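Local coordinates for putative modification methylase (Thermus thermophilus, PDB 2ZIG) that probably methylates DNA as a modification methylase, transferring a methyl group from S-adenosyl-L-methionine to a base, likely the N4 amino group of cytosine, at the interface of chains A and B. Residues are numbered along the deposited sequence; one frame, centred on the assembly and turned at random. Chains: chain A/B, Putative modification methylase.

The interface of chains A and B. Residues chain A 99, 112, 163-167, 169; chain B 131-132, 203.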
# COMPACT_ATOMS: atom_id res chain seq x y z
N ASP A 99 1.91 8.96 0.70
CA ASP A 99 1.45 9.05 2.07
C ASP A 99 2.10 10.20 2.84
O ASP A 99 3.27 10.52 2.62
CB ASP A 99 1.64 7.70 2.77
CG ASP A 99 0.66 6.66 2.27
OD1 ASP A 99 -0.29 7.04 1.55
OD2 ASP A 99 0.81 5.47 2.59
N VAL A 112 3.50 8.39 9.83
CA VAL A 112 3.01 8.53 8.46
C VAL A 112 1.53 8.22 8.40
O VAL A 112 1.08 7.22 8.95
CB VAL A 112 3.73 7.55 7.51
CG1 VAL A 112 3.22 7.73 6.09
CG2 VAL A 112 5.24 7.78 7.56
N ILE A 163 12.98 4.68 7.42
CA ILE A 163 13.18 4.57 5.99
C ILE A 163 12.46 5.74 5.32
O ILE A 163 11.25 5.90 5.44
CB ILE A 163 12.65 3.21 5.48
CG1 ILE A 163 13.46 2.08 6.13
CG2 ILE A 163 12.77 3.12 3.95
CD1 ILE A 163 13.04 0.68 5.75
N LYS A 164 13.23 6.56 4.62
CA LYS A 164 12.69 7.72 3.93
C LYS A 164 11.71 7.28 2.84
O LYS A 164 11.86 6.21 2.27
CB LYS A 164 13.83 8.53 3.29
CG LYS A 164 13.37 9.77 2.53
CD LYS A 164 14.45 10.26 1.56
CE LYS A 164 14.73 9.23 0.46
NZ LYS A 164 15.79 9.66 -0.49
N THR A 165 10.72 8.12 2.57
CA THR A 165 9.71 7.83 1.55
C THR A 165 10.34 7.93 0.16
O THR A 165 11.01 8.91 -0.14
CB THR A 165 8.55 8.85 1.60
OG1 THR A 165 8.04 8.93 2.94
CG2 THR A 165 7.42 8.44 0.65
N GLU A 166 10.12 6.92 -0.67
CA GLU A 166 10.69 6.91 -2.03
C GLU A 166 9.61 6.71 -3.08
O GLU A 166 9.87 6.86 -4.29
CB GLU A 166 11.70 5.78 -2.18
CG GLU A 166 12.93 5.86 -1.32
CD GLU A 166 13.76 4.59 -1.43
OE1 GLU A 166 13.96 4.11 -2.57
OE2 GLU A 166 14.22 4.07 -0.39
N ILE A 167 8.40 6.39 -2.63
CA ILE A 167 7.32 6.08 -3.55
C ILE A 167 6.00 6.79 -3.35
O ILE A 167 5.73 7.38 -2.30
CB ILE A 167 6.96 4.59 -3.46
CG1 ILE A 167 6.25 4.34 -2.11
CG2 ILE A 167 8.23 3.72 -3.57
CD1 ILE A 167 5.85 2.91 -1.84
N TYR A 169 1.76 5.96 -4.62
CA TYR A 169 0.90 4.90 -5.08
C TYR A 169 -0.05 5.40 -6.16
O TYR A 169 -0.64 6.48 -6.03
CB TYR A 169 0.08 4.34 -3.92
CG TYR A 169 0.89 3.95 -2.70
CD1 TYR A 169 1.43 4.93 -1.85
CD2 TYR A 169 1.12 2.61 -2.39
CE1 TYR A 169 2.18 4.57 -0.73
CE2 TYR A 169 1.87 2.25 -1.27
CZ TYR A 169 2.39 3.23 -0.44
OH TYR A 169 3.09 2.87 0.69
N LEU B 131 3.90 3.39 10.04
CA LEU B 131 5.19 3.76 9.48
C LEU B 131 5.12 3.40 7.99
O LEU B 131 4.20 2.70 7.56
CB LEU B 131 6.31 2.98 10.17
CG LEU B 131 7.04 3.61 11.38
CD1 LEU B 131 6.12 4.48 12.19
CD2 LEU B 131 7.65 2.50 12.22
N ASN B 132 6.08 3.87 7.21
CA ASN B 132 6.07 3.55 5.79
C ASN B 132 6.34 2.07 5.57
O ASN B 132 7.22 1.48 6.19
CB ASN B 132 7.11 4.38 5.04
CG ASN B 132 6.53 5.65 4.48
OD1 ASN B 132 5.36 5.68 4.08
ND2 ASN B 132 7.32 6.71 4.43
N GLN B 203 13.02 1.70 0.70
CA GLN B 203 11.61 1.36 0.61
C GLN B 203 11.24 0.23 -0.34
O GLN B 203 10.12 -0.28 -0.28
CB GLN B 203 10.78 2.62 0.32
CG GLN B 203 9.28 2.37 0.30
CD GLN B 203 8.44 3.59 0.65
OE1 GLN B 203 8.71 4.70 0.20
NE2 GLN B 203 7.41 3.37 1.45
O HOH W 1 4.39 5.01 1.50
O HOH W 2 9.10 7.17 6.23
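A:Val112 lies over one face of the B:Asn132 side-chain amide, CG2 above CG and CG1 3.6 Å from OD1, while A:Ile167 covers one face of the B:Gln203 amide with CG1 and CD1, CG1 standing 3.6 Å from CD. This is part of a two-fold interface between two copies of an N4/N6-type DNA methyltransferase; whether the pair forms in solution the structure alone does not show. ND2 of B:Asn132 gives a hydrogen bond to the hydroxyl OG1 of A:Thr165 at 2.8 Å, tilted 21° out of the amide plane and bent at the hydrogen, and also pairs with a water held by the carbonyl O of A:Ile163. A second water, in the ring plane at the edge of A:Tyr169, bridges its phenol OH to OD1 of B:Asn132. The chain of B:Gln203, with CG anti to the backbone N (chi1 -176°), carries OE1 to the backbone N of A:Glu166, a 2.8 Å bond that is almost straight at 175°; the backbone N of A:Ile167 reaches the same oxygen more weakly. A:Glu166 runs past it in the opposite direction and returns a bond: OE2 of its carboxylate accepts from the backbone N of B:Gln203 at 2.9 Å, from above the carboxylate plane. An alanine in place of B:Gln203 would probably leave the backbone N of A:Glu166 without this acceptor and open a gap beside A:Ile167. CG2 of A:Ile163 packs against the B:Gln203 backbone, 3.9 Å from CA.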